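Local coordinates for glucose-inhibited division protein A-related protein, probable oxidoreductase (Thermus thermophilus, PDB 2CUL) that binds flavin-adenine dinucleotide in a Rossmann-type fold and is probably an oxidoreductase related to glucose-inhibited division protein A, at residues Q5-A11 against V27-T33; L36-P42 against V67-H71; Q88-G93 against V104-E108. One frame throughout, in Å; residues are numbered along the deposited sequence.

Contact 1. Residues Q5-A11 against V27-T33; sequences QVLIVGA and VRVGLLT. With FAD (flavin-adenine dinucleotide), chain B.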
loop_
_atom_site.group_PDB
_atom_site.type_symbol
_atom_site.label_atom_id
_atom_site.label_comp_id
_atom_site.label_asym_id
_atom_site.label_seq_id
_atom_site.Cartn_x
_atom_site.Cartn_y
_atom_site.Cartn_z
ATOM N N GLN A 5 -15.439 6.237 -1.674
ATOM C CA GLN A 5 -15.463 6.805 -0.333
ATOM C C GLN A 5 -14.038 6.774 0.202
ATOM O O GLN A 5 -13.630 7.642 0.977
ATOM C CB GLN A 5 -16.384 5.988 0.564
ATOM C CG GLN A 5 -17.849 6.177 0.227
ATOM C CD GLN A 5 -18.747 5.276 1.037
ATOM O OE1 GLN A 5 -18.797 4.067 0.811
ATOM N NE2 GLN A 5 -19.459 5.857 1.994
ATOM N N VAL A 6 -13.286 5.763 -0.219
ATOM C CA VAL A 6 -11.894 5.616 0.185
ATOM C C VAL A 6 -11.071 5.187 -1.027
ATOM O O VAL A 6 -11.403 4.208 -1.695
ATOM C CB VAL A 6 -11.723 4.541 1.296
ATOM C CG1 VAL A 6 -10.263 4.467 1.726
ATOM C CG2 VAL A 6 -12.603 4.875 2.498
ATOM N N LEU A 7 -10.013 5.941 -1.317
ATOM C CA LEU A 7 -9.112 5.633 -2.422
ATOM C C LEU A 7 -7.807 5.181 -1.781
ATOM O O LEU A 7 -7.202 5.921 -1.006
ATOM C CB LEU A 7 -8.850 6.874 -3.283
ATOM C CG LEU A 7 -7.751 6.725 -4.344
ATOM C CD1 LEU A 7 -8.190 5.735 -5.419
ATOM C CD2 LEU A 7 -7.470 8.089 -4.973
ATOM N N ILE A 8 -7.384 3.965 -2.106
ATOM C CA ILE A 8 -6.160 3.404 -1.549
ATOM C C ILE A 8 -5.101 3.261 -2.633
ATOM O O ILE A 8 -5.360 2.673 -3.684
ATOM C CB ILE A 8 -6.426 2.008 -0.951
ATOM C CG1 ILE A 8 -7.526 2.100 0.114
ATOM C CG2 ILE A 8 -5.142 1.442 -0.341
ATOM C CD1 ILE A 8 -8.052 0.741 0.560
ATOM N N VAL A 9 -3.915 3.805 -2.371
ATOM C CA VAL A 9 -2.800 3.724 -3.308
ATOM C C VAL A 9 -1.852 2.616 -2.851
ATOM O O VAL A 9 -1.132 2.768 -1.859
ATOM C CB VAL A 9 -2.031 5.067 -3.378
ATOM C CG1 VAL A 9 -0.861 4.955 -4.353
ATOM C CG2 VAL A 9 -2.976 6.177 -3.821
ATOM N N GLY A 10 -1.865 1.498 -3.577
ATOM C CA GLY A 10 -1.011 0.373 -3.235
ATOM C C GLY A 10 -1.814 -0.857 -2.855
ATOM O O GLY A 10 -2.458 -0.882 -1.809
ATOM N N ALA A 11 -1.774 -1.879 -3.707
ATOM C CA ALA A 11 -2.508 -3.116 -3.464
ATOM C C ALA A 11 -1.613 -4.186 -2.859
ATOM O O ALA A 11 -1.596 -5.333 -3.318
ATOM C CB ALA A 11 -3.116 -3.621 -4.769
ATOM N N VAL A 27 -18.391 -0.443 1.823
ATOM C CA VAL A 27 -17.774 0.838 1.514
ATOM C C VAL A 27 -17.297 0.830 0.067
ATOM O O VAL A 27 -16.729 -0.159 -0.399
ATOM C CB VAL A 27 -16.573 1.113 2.445
ATOM C CG1 VAL A 27 -15.917 2.445 2.086
ATOM C CG2 VAL A 27 -17.042 1.132 3.890
ATOM N N ARG A 28 -17.552 1.924 -0.646
ATOM C CA ARG A 28 -17.131 2.043 -2.037
ATOM C C ARG A 28 -15.639 2.334 -2.035
ATOM O O ARG A 28 -15.211 3.450 -1.732
ATOM C CB ARG A 28 -17.887 3.174 -2.730
ATOM C CG ARG A 28 -19.388 2.946 -2.820
ATOM C CD ARG A 28 -20.075 4.149 -3.435
ATOM N NE ARG A 28 -19.788 5.360 -2.673
ATOM C CZ ARG A 28 -20.124 6.586 -3.056
ATOM N NH1 ARG A 28 -20.764 6.774 -4.202
ATOM N NH2 ARG A 28 -19.820 7.626 -2.293
ATOM N N VAL A 29 -14.850 1.324 -2.375
ATOM C CA VAL A 29 -13.401 1.459 -2.381
ATOM C C VAL A 29 -12.746 1.415 -3.752
ATOM O O VAL A 29 -13.094 0.599 -4.604
ATOM C CB VAL A 29 -12.745 0.350 -1.535
ATOM C CG1 VAL A 29 -11.228 0.514 -1.539
ATOM C CG2 VAL A 29 -13.283 0.388 -0.123
ATOM N N GLY A 30 -11.788 2.311 -3.943
ATOM C CA GLY A 30 -11.026 2.340 -5.173
ATOM C C GLY A 30 -9.621 1.947 -4.761
ATOM O O GLY A 30 -9.012 2.618 -3.928
ATOM N N LEU A 31 -9.120 0.844 -5.309
ATOM C CA LEU A 31 -7.778 0.371 -4.990
ATOM C C LEU A 31 -6.899 0.567 -6.217
ATOM O O LEU A 31 -6.972 -0.194 -7.186
ATOM C CB LEU A 31 -7.819 -1.107 -4.589
ATOM C CG LEU A 31 -6.500 -1.767 -4.175
ATOM C CD1 LEU A 31 -5.826 -0.958 -3.063
ATOM C CD2 LEU A 31 -6.789 -3.187 -3.699
ATOM N N LEU A 32 -6.074 1.608 -6.160
ATOM C CA LEU A 32 -5.176 1.978 -7.249
ATOM C C LEU A 32 -3.788 1.397 -7.013
ATOM O O LEU A 32 -3.246 1.512 -5.915
ATOM C CB LEU A 32 -5.113 3.508 -7.323
ATOM C CG LEU A 32 -4.253 4.238 -8.355
ATOM C CD1 LEU A 32 -4.746 5.680 -8.459
ATOM C CD2 LEU A 32 -2.784 4.195 -7.958
ATOM N N THR A 33 -3.212 0.766 -8.033
ATOM C CA THR A 33 -1.884 0.184 -7.876
ATOM C C THR A 33 -1.133 0.217 -9.209
ATOM O O THR A 33 -1.726 0.025 -10.269
ATOM C CB THR A 33 -2.007 -1.251 -7.288
ATOM O OG1 THR A 33 -0.817 -1.572 -6.560
ATOM C CG2 THR A 33 -2.255 -2.280 -8.385
HETATM P PA FAD B . 3.706 -3.758 -0.385
HETATM O O1A FAD B . 5.066 -3.663 -0.938
HETATM O O2A FAD B . 3.130 -5.092 -0.073
HETATM O O5B FAD B . 2.684 -3.028 -1.369
HETATM C C5B FAD B . 2.967 -1.713 -1.851
HETATM C C4B FAD B . 2.161 -1.558 -3.135
HETATM O O4B FAD B . 2.146 -0.166 -3.453
HETATM C C3B FAD B . 2.762 -2.279 -4.358
HETATM O O3B FAD B . 1.804 -3.062 -5.035
HETATM C C2B FAD B . 3.307 -1.150 -5.182
HETATM O O2B FAD B . 3.470 -1.412 -6.557
HETATM C C1B FAD B . 2.317 -0.036 -4.857
HETATM N N9A FAD B . 2.797 1.318 -5.122
HETATM C C8A FAD B . 3.905 1.928 -4.581
HETATM N N7A FAD B . 4.065 3.168 -5.026
HETATM C C5A FAD B . 3.007 3.364 -5.893
HETATM C C6A FAD B . 2.623 4.475 -6.681
HETATM N N6A FAD B . 3.284 5.619 -6.709
HETATM N N1A FAD B . 1.485 4.341 -7.459
HETATM C C2A FAD B . 0.776 3.161 -7.448
HETATM N N3A FAD B . 1.097 2.063 -6.715
HETATM C C4A FAD B . 2.217 2.215 -5.959
HETATM N N1 FAD B . 7.874 -9.363 5.653
HETATM C C2 FAD B . 7.640 -10.706 5.840
HETATM O O2 FAD B . 6.757 -11.091 6.568
HETATM N N3 FAD B . 8.452 -11.628 5.162
HETATM C C4 FAD B . 9.483 -11.281 4.315
HETATM O O4 FAD B . 10.166 -12.157 3.743
HETATM C C4X FAD B . 9.725 -9.904 4.127
HETATM N N5 FAD B . 10.751 -9.478 3.296
HETATM C C5X FAD B . 10.994 -8.130 3.108
HETATM C C6 FAD B . 12.031 -7.728 2.267
HETATM C C7 FAD B . 12.322 -6.370 2.031
HETATM C C7M FAD B . 13.456 -6.007 1.105
HETATM C C8 FAD B . 11.510 -5.377 2.688
HETATM C C8M FAD B . 11.748 -3.905 2.484
HETATM C C9 FAD B . 10.457 -5.769 3.550
HETATM C C9A FAD B . 10.173 -7.141 3.780
HETATM N N10 FAD B . 9.111 -7.585 4.646
HETATM C C10 FAD B . 8.890 -8.964 4.820
HETATM C "C1'" FAD B . 8.224 -6.608 5.396
HETATM C "C2'" FAD B . 6.771 -6.393 4.917
HETATM O "O2'" FAD B . 5.985 -7.487 5.307
HETATM C "C3'" FAD B . 6.666 -6.214 3.388
HETATM O "O3'" FAD B . 7.443 -5.103 2.944
HETATM C "C4'" FAD B . 5.222 -5.954 2.911
HETATM O "O4'" FAD B . 5.123 -6.093 1.495
HETATM C "C5'" FAD B . 4.797 -4.540 3.353
HETATM O "O5'" FAD B . 3.436 -4.303 2.957
HETATM P P FAD B . 2.959 -2.936 2.311
HETATM O O1P FAD B . 1.510 -3.110 2.114
HETATM O O2P FAD B . 3.385 -1.767 3.153
HETATM O O3P FAD B . 3.717 -2.831 0.935
#
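Thr33 and Ala11 meet where the two strands run up to the cofactor: Ala11 N donates to Thr33 OG1 at 3.0 Å, and Ala11 CB packs on Thr33 CB. With OG1 anti to the backbone N (chi1 -153°), the Thr33 hydroxyl faces the Ala11 amide, with FAD O3B of the ribose 3.4 Å from OG1. Gly10 CA comes within 3.2 Å of FAD O4B; a side chain there would collide with this ribose oxygen, and its backbone angles also favour glycine. Leu32 CD2 touches FAD C2A at 3.7 Å and Val9 CG1 approaches the same adenine atom. Behind this first shell, strands 6-9 and 29-33 pair in parallel, 17° apart, through near-straight backbone bonds such as Ile8 N to Gly30 O (2.8 Å). Leu31 CD1 packs on Ile8 CB at 3.7 Å, on the face covered by helix 13-24. At the far end, Arg28 N uses a lone pair of Gln5 OE1 (2.9 Å), while Gln5 CG sits at the edge of the Arg28 guanidinium, amide and guanidinium planes 71° apart. Strand 6-9, helix 13-24 and strand 29-33 form the beta-alpha-beta unit of a dinucleotide-binding Rossmann fold, with Gly10 consistent with the first glycine of its GxGxxG motif.

Contact 2. Residues L36-P42 against V67-H71; sequences LDAVMMP and VWAFH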
loop_
_atom_site.group_PDB
_atom_site.type_symbol
_atom_site.label_atom_id
_atom_site.label_comp_id
_atom_site.label_asym_id
_atom_site.label_seq_id
_atom_site.Cartn_x
_atom_site.Cartn_y
_atom_site.Cartn_z
ATOM N N LEU A 36 -0.795 -4.462 -11.737
ATOM C CA LEU A 36 -1.740 -5.490 -11.315
ATOM C C LEU A 36 -1.032 -6.829 -11.162
ATOM O O LEU A 36 -1.462 -7.676 -10.377
ATOM C CB LEU A 36 -2.886 -5.614 -12.324
ATOM C CG LEU A 36 -3.852 -4.424 -12.349
ATOM C CD1 LEU A 36 -4.880 -4.653 -13.443
ATOM C CD2 LEU A 36 -4.546 -4.265 -10.998
ATOM N N ASP A 37 0.069 -7.012 -11.888
ATOM C CA ASP A 37 0.825 -8.260 -11.815
ATOM C C ASP A 37 1.654 -8.372 -10.539
ATOM O O ASP A 37 2.359 -9.364 -10.338
ATOM C CB ASP A 37 1.754 -8.404 -13.026
ATOM C CG ASP A 37 1.018 -8.293 -14.345
ATOM O OD1 ASP A 37 -0.045 -8.934 -14.490
ATOM O OD2 ASP A 37 1.506 -7.571 -15.239
ATOM N N ALA A 38 1.570 -7.365 -9.676
ATOM C CA ALA A 38 2.326 -7.377 -8.425
ATOM C C ALA A 38 1.425 -7.285 -7.196
ATOM O O ALA A 38 1.914 -7.179 -6.074
ATOM C CB ALA A 38 3.340 -6.236 -8.414
ATOM N N VAL A 39 0.111 -7.314 -7.410
ATOM C CA VAL A 39 -0.838 -7.244 -6.302
ATOM C C VAL A 39 -0.536 -8.305 -5.245
ATOM O O VAL A 39 -0.475 -9.490 -5.549
ATOM C CB VAL A 39 -2.290 -7.452 -6.802
ATOM C CG1 VAL A 39 -3.242 -7.602 -5.627
ATOM C CG2 VAL A 39 -2.704 -6.279 -7.665
ATOM N N MET A 40 -0.341 -7.872 -4.003
ATOM C CA MET A 40 -0.071 -8.803 -2.908
ATOM C C MET A 40 1.098 -9.751 -3.161
ATOM O O MET A 40 1.076 -10.898 -2.714
ATOM C CB MET A 40 -1.328 -9.624 -2.613
ATOM C CG MET A 40 -2.443 -8.847 -1.956
ATOM S SD MET A 40 -2.092 -8.541 -0.222
ATOM C CE MET A 40 -2.503 -10.157 0.494
ATOM N N MET A 41 2.119 -9.275 -3.864
ATOM C CA MET A 41 3.291 -10.096 -4.146
ATOM C C MET A 41 4.176 -10.188 -2.906
ATOM O O MET A 41 4.545 -9.172 -2.326
ATOM C CB MET A 41 4.105 -9.485 -5.291
ATOM C CG MET A 41 5.292 -10.338 -5.735
ATOM S SD MET A 41 4.777 -11.909 -6.463
ATOM C CE MET A 41 4.187 -11.321 -8.077
ATOM N N PRO A 42 4.518 -11.409 -2.476
ATOM C CA PRO A 42 5.373 -11.551 -1.293
ATOM C C PRO A 42 6.848 -11.460 -1.661
ATOM O O PRO A 42 7.215 -11.416 -2.839
ATOM C CB PRO A 42 5.056 -12.964 -0.783
ATOM C CG PRO A 42 3.808 -13.390 -1.545
ATOM C CD PRO A 42 3.956 -12.711 -2.873
ATOM N N VAL A 67 5.465 -17.930 -4.506
ATOM C CA VAL A 67 5.038 -16.567 -4.216
ATOM C C VAL A 67 4.189 -15.935 -5.319
ATOM O O VAL A 67 3.272 -15.170 -5.023
ATOM C CB VAL A 67 6.244 -15.654 -3.892
ATOM C CG1 VAL A 67 6.934 -16.158 -2.633
ATOM C CG2 VAL A 67 7.213 -15.616 -5.061
ATOM N N TRP A 68 4.460 -16.255 -6.583
ATOM C CA TRP A 68 3.648 -15.676 -7.653
ATOM C C TRP A 68 2.218 -16.193 -7.556
ATOM O O TRP A 68 1.269 -15.454 -7.804
ATOM C CB TRP A 68 4.212 -16.005 -9.041
ATOM C CG TRP A 68 3.377 -15.407 -10.172
ATOM C CD1 TRP A 68 2.184 -15.875 -10.655
ATOM C CD2 TRP A 68 3.663 -14.215 -10.909
ATOM N NE1 TRP A 68 1.710 -15.047 -11.644
ATOM C CE2 TRP A 68 2.600 -14.020 -11.821
ATOM C CE3 TRP A 68 4.716 -13.291 -10.887
ATOM C CZ2 TRP A 68 2.561 -12.936 -12.704
ATOM C CZ3 TRP A 68 4.678 -12.216 -11.763
ATOM C CH2 TRP A 68 3.605 -12.047 -12.661
ATOM N N ALA A 69 2.066 -17.463 -7.194
ATOM C CA ALA A 69 0.742 -18.059 -7.060
ATOM C C ALA A 69 -0.020 -17.394 -5.917
ATOM O O ALA A 69 -1.236 -17.209 -5.996
ATOM C CB ALA A 69 0.863 -19.561 -6.816
ATOM N N PHE A 70 0.694 -17.036 -4.850
ATOM C CA PHE A 70 0.061 -16.363 -3.720
ATOM C C PHE A 70 -0.491 -15.038 -4.244
ATOM O O PHE A 70 -1.629 -14.666 -3.959
ATOM C CB PHE A 70 1.080 -16.097 -2.606
ATOM C CG PHE A 70 0.500 -15.390 -1.410
ATOM C CD1 PHE A 70 -0.026 -16.111 -0.346
ATOM C CD2 PHE A 70 0.459 -13.998 -1.362
ATOM C CE1 PHE A 70 -0.587 -15.461 0.754
ATOM C CE2 PHE A 70 -0.099 -13.336 -0.268
ATOM C CZ PHE A 70 -0.623 -14.069 0.791
ATOM N N HIS A 71 0.327 -14.330 -5.017
ATOM C CA HIS A 71 -0.092 -13.065 -5.606
ATOM C C HIS A 71 -1.364 -13.256 -6.432
ATOM O O HIS A 71 -2.316 -12.490 -6.307
ATOM C CB HIS A 71 1.019 -12.498 -6.504
ATOM C CG HIS A 71 0.510 -11.849 -7.755
ATOM N ND1 HIS A 71 0.571 -12.459 -8.990
ATOM C CD2 HIS A 71 -0.112 -10.662 -7.954
ATOM C CE1 HIS A 71 0.008 -11.677 -9.894
ATOM N NE2 HIS A 71 -0.415 -10.582 -9.291
#
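Met41 reaches the start of helix 67-79 by a bent chain: CG stands anti to the backbone N (chi1 -175°), and the turns at chi2 and chi3 fold CE back between Trp68 CE3, at 3.5 Å, and His71 CB. The sulfur lies oblique to the His71 ring, 5.2 Å from SD to the ring centroid. His71 itself has an unusual first torsion, chi1 141°, which carries its imidazole alongside the 3-10 turn 36-38. There NE2 donates to Leu36 O at 3.3 Å, in the ring plane and on a carbonyl lone pair, while Asp37 O sits over one ring face, offset toward the rim. The segment 36-42 is the loop that follows strand 29-33 of the Rossmann-type sheet; its type II beta turn, Ala38 to Met41, is closed by Met41 N to Ala38 O, and it lies on the first turn of helix 67-79. Farther along, Pro42 CG packs obliquely against Phe70 CD2 at 3.4 Å, and Pro42 CD rests on Val67 CB at 3.9 Å. Met40 O approaches the Phe70 ring at its edge, 3.4 Å from CD2, and Met40 CE reaches CE2 of the same ring. Leu56 and Ala59 of helix 55-59 also touch Phe70, and Phe13 of helix 13-24 packs on both Met40 and Pro42.

Contact 3. Residues Q88-G93 against V104-E108; sequences QATATG and VRTWE. With FAD (flavin-adenine dinucleotide), chain B.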
loop_
_atom_site.group_PDB
_atom_site.type_symbol
_atom_site.label_atom_id
_atom_site.label_comp_id
_atom_site.label_asym_id
_atom_site.label_seq_id
_atom_site.Cartn_x
_atom_site.Cartn_y
_atom_site.Cartn_z
ATOM N N GLN A 88 -5.372 -0.256 -12.398
ATOM C CA GLN A 88 -3.965 0.088 -12.567
ATOM C C GLN A 88 -3.768 1.563 -12.860
ATOM O O GLN A 88 -4.465 2.149 -13.683
ATOM C CB GLN A 88 -3.357 -0.736 -13.710
ATOM C CG GLN A 88 -1.850 -0.526 -13.936
ATOM C CD GLN A 88 -1.511 0.848 -14.511
ATOM O OE1 GLN A 88 -2.187 1.337 -15.419
ATOM N NE2 GLN A 88 -0.451 1.470 -13.992
ATOM N N ALA A 89 -2.811 2.154 -12.159
ATOM C CA ALA A 89 -2.450 3.549 -12.350
ATOM C C ALA A 89 -1.225 3.794 -11.491
ATOM O O ALA A 89 -1.034 3.126 -10.472
ATOM C CB ALA A 89 -3.595 4.468 -11.929
ATOM N N THR A 90 -0.381 4.727 -11.916
ATOM C CA THR A 90 0.829 5.048 -11.165
ATOM C C THR A 90 0.677 6.419 -10.516
ATOM O O THR A 90 0.722 7.440 -11.201
ATOM C CB THR A 90 2.060 5.073 -12.084
ATOM O OG1 THR A 90 2.149 3.830 -12.791
ATOM C CG2 THR A 90 3.325 5.273 -11.264
ATOM N N ALA A 91 0.483 6.446 -9.200
ATOM C CA ALA A 91 0.326 7.711 -8.496
ATOM C C ALA A 91 1.623 8.503 -8.581
ATOM O O ALA A 91 2.702 7.986 -8.293
ATOM C CB ALA A 91 -0.052 7.469 -7.036
ATOM N N THR A 92 1.509 9.767 -8.970
ATOM C CA THR A 92 2.681 10.619 -9.118
ATOM C C THR A 92 2.647 11.847 -8.218
ATOM O O THR A 92 3.627 12.587 -8.131
ATOM C CB THR A 92 2.823 11.099 -10.575
ATOM O OG1 THR A 92 1.607 11.737 -10.986
ATOM C CG2 THR A 92 3.124 9.928 -11.500
ATOM N N GLY A 93 1.521 12.070 -7.555
ATOM C CA GLY A 93 1.411 13.223 -6.681
ATOM C C GLY A 93 0.050 13.317 -6.027
ATOM O O GLY A 93 -0.868 12.574 -6.370
ATOM N N VAL A 104 -5.283 11.552 -6.212
ATOM C CA VAL A 104 -3.898 11.553 -6.660
ATOM C C VAL A 104 -3.809 11.745 -8.159
ATOM O O VAL A 104 -4.737 11.408 -8.898
ATOM C CB VAL A 104 -3.150 10.230 -6.328
ATOM C CG1 VAL A 104 -3.046 10.039 -4.822
ATOM C CG2 VAL A 104 -3.853 9.048 -6.990
ATOM N N ARG A 105 -2.695 12.314 -8.600
ATOM C CA ARG A 105 -2.449 12.488 -10.018
ATOM C C ARG A 105 -1.808 11.168 -10.424
ATOM O O ARG A 105 -1.224 10.481 -9.581
ATOM C CB ARG A 105 -1.454 13.625 -10.270
ATOM C CG ARG A 105 -1.975 15.005 -9.932
ATOM C CD ARG A 105 -1.107 16.086 -10.565
ATOM N NE ARG A 105 0.270 16.073 -10.074
ATOM C CZ ARG A 105 0.617 16.299 -8.810
ATOM N NH1 ARG A 105 -0.314 16.551 -7.898
ATOM N NH2 ARG A 105 1.897 16.291 -8.461
ATOM N N THR A 106 -1.934 10.790 -11.690
ATOM C CA THR A 106 -1.316 9.552 -12.152
ATOM C C THR A 106 -0.445 9.842 -13.362
ATOM O O THR A 106 -0.692 10.789 -14.114
ATOM C CB THR A 106 -2.357 8.467 -12.524
ATOM O OG1 THR A 106 -3.053 8.846 -13.718
ATOM C CG2 THR A 106 -3.354 8.280 -11.387
ATOM N N TRP A 107 0.582 9.024 -13.541
ATOM C CA TRP A 107 1.514 9.200 -14.642
ATOM C C TRP A 107 0.816 9.098 -15.990
ATOM O O TRP A 107 1.114 9.853 -16.919
ATOM C CB TRP A 107 2.613 8.142 -14.575
ATOM C CG TRP A 107 3.807 8.504 -15.396
ATOM C CD1 TRP A 107 4.861 9.285 -15.010
ATOM C CD2 TRP A 107 4.048 8.152 -16.763
ATOM N NE1 TRP A 107 5.741 9.440 -16.054
ATOM C CE2 TRP A 107 5.266 8.755 -17.142
ATOM C CE3 TRP A 107 3.350 7.385 -17.705
ATOM C CZ2 TRP A 107 5.804 8.616 -18.425
ATOM C CZ3 TRP A 107 3.884 7.247 -18.983
ATOM C CH2 TRP A 107 5.100 7.860 -19.329
ATOM N N GLU A 108 -0.115 8.158 -16.083
ATOM C CA GLU A 108 -0.850 7.931 -17.313
ATOM C C GLU A 108 -1.765 9.095 -17.680
ATOM O O GLU A 108 -2.218 9.197 -18.822
ATOM C CB GLU A 108 -1.640 6.624 -17.199
ATOM C CG GLU A 108 -0.765 5.374 -16.973
ATOM C CD GLU A 108 -0.283 5.167 -15.529
ATOM O OE1 GLU A 108 -0.705 5.903 -14.612
ATOM O OE2 GLU A 108 0.524 4.236 -15.311
HETATM P PA FAD B . 3.706 -3.758 -0.385
HETATM O O1A FAD B . 5.066 -3.663 -0.938
HETATM O O2A FAD B . 3.130 -5.092 -0.073
HETATM O O5B FAD B . 2.684 -3.028 -1.369
HETATM C C5B FAD B . 2.967 -1.713 -1.851
HETATM C C4B FAD B . 2.161 -1.558 -3.135
HETATM O O4B FAD B . 2.146 -0.166 -3.453
HETATM C C3B FAD B . 2.762 -2.279 -4.358
HETATM O O3B FAD B . 1.804 -3.062 -5.035
HETATM C C2B FAD B . 3.307 -1.150 -5.182
HETATM O O2B FAD B . 3.470 -1.412 -6.557
HETATM C C1B FAD B . 2.317 -0.036 -4.857
HETATM N N9A FAD B . 2.797 1.318 -5.122
HETATM C C8A FAD B . 3.905 1.928 -4.581
HETATM N N7A FAD B . 4.065 3.168 -5.026
HETATM C C5A FAD B . 3.007 3.364 -5.893
HETATM C C6A FAD B . 2.623 4.475 -6.681
HETATM N N6A FAD B . 3.284 5.619 -6.709
HETATM N N1A FAD B . 1.485 4.341 -7.459
HETATM C C2A FAD B . 0.776 3.161 -7.448
HETATM N N3A FAD B . 1.097 2.063 -6.715
HETATM C C4A FAD B . 2.217 2.215 -5.959
HETATM N N1 FAD B . 7.874 -9.363 5.653
HETATM C C2 FAD B . 7.640 -10.706 5.840
HETATM O O2 FAD B . 6.757 -11.091 6.568
HETATM N N3 FAD B . 8.452 -11.628 5.162
HETATM C C4 FAD B . 9.483 -11.281 4.315
HETATM O O4 FAD B . 10.166 -12.157 3.743
HETATM C C4X FAD B . 9.725 -9.904 4.127
HETATM N N5 FAD B . 10.751 -9.478 3.296
HETATM C C5X FAD B . 10.994 -8.130 3.108
HETATM C C6 FAD B . 12.031 -7.728 2.267
HETATM C C7 FAD B . 12.322 -6.370 2.031
HETATM C C7M FAD B . 13.456 -6.007 1.105
HETATM C C8 FAD B . 11.510 -5.377 2.688
HETATM C C8M FAD B . 11.748 -3.905 2.484
HETATM C C9 FAD B . 10.457 -5.769 3.550
HETATM C C9A FAD B . 10.173 -7.141 3.780
HETATM N N10 FAD B . 9.111 -7.585 4.646
HETATM C C10 FAD B . 8.890 -8.964 4.820
HETATM C "C1'" FAD B . 8.224 -6.608 5.396
HETATM C "C2'" FAD B . 6.771 -6.393 4.917
HETATM O "O2'" FAD B . 5.985 -7.487 5.307
HETATM C "C3'" FAD B . 6.666 -6.214 3.388
HETATM O "O3'" FAD B . 7.443 -5.103 2.944
HETATM C "C4'" FAD B . 5.222 -5.954 2.911
HETATM O "O4'" FAD B . 5.123 -6.093 1.495
HETATM C "C5'" FAD B . 4.797 -4.540 3.353
HETATM O "O5'" FAD B . 3.436 -4.303 2.957
HETATM P P FAD B . 2.959 -2.936 2.311
HETATM O O1P FAD B . 1.510 -3.110 2.114
HETATM O O2P FAD B . 3.385 -1.767 3.153
HETATM O O3P FAD B . 3.717 -2.831 0.935
HETATM O O HOH W 1 2.245 12.599 -13.631
HETATM O O HOH W 2 3.841 15.110 -9.830
#
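Ala91 and Thr106 face each other as a non-hydrogen-bonded antiparallel pair, CA atoms 4.4 Å apart, flanked by the backbone bonds Trp107 N to Thr90 O and Thr92 N to Arg105 O. The segments belong to a beta hairpin, strands 84-97 and 100-106, toward one edge of the mixed sheet that carries the FAD, with strand 112-113 beyond it. The hairpin meets the adenine with backbone atoms: Ala91 N donates to FAD N1A and FAD N6A donates to Ala91 O, both at 2.9 Å, a pairing that reads the adenine edge. Beyond Thr106 the carboxylate of Glu108, turned back by its bend at chi2 (79°), grips the other segment. Its OE1 takes Thr90 N on the syn side at 3.0 Å, whereas Gln88 NE2 reaches OE2 at 3.2 Å from above the carboxylate plane, the bond lying in the Gln88 amide plane. The same NE2 also binds Gln34 O, so Gln88 ties Glu108 to the chain just after strand 29-33. Were Gln88 replaced by an alanine, Glu108 OE2 and Gln34 O would probably both lose this shared donor. At the other end, Arg105 lays one guanidinium face over Gly93 CA, where a side chain would clash, and forms a salt bridge with Asp152. A water accepts from Arg105 NH2 at 2.7 Å and donates to Thr92 O at 3.0 Å.

How the contacts relate
The three contacts follow one another along the chain, each closing before the next opens. Contacts 1 and 3, with centres about 13 Å apart, share the seven-stranded mixed sheet: strands 29-33 and 84-97 are neighbours in it, joined by a backbone hydrogen bond from Ala89 N to Thr33 O. Contact 2 lies off the sheet, its centre about 18 Å from that of contact 1 and 21 Å from that of contact 3. It meets contact 1 through Met40 N and Ala11 O, linking loop 36-42 to the glycine-rich turn, while helix 67-79 leads into strand 84-97. The sheet thus brings the Gly10 turn to the ribose and the Ala91 backbone to the adenine of one FAD.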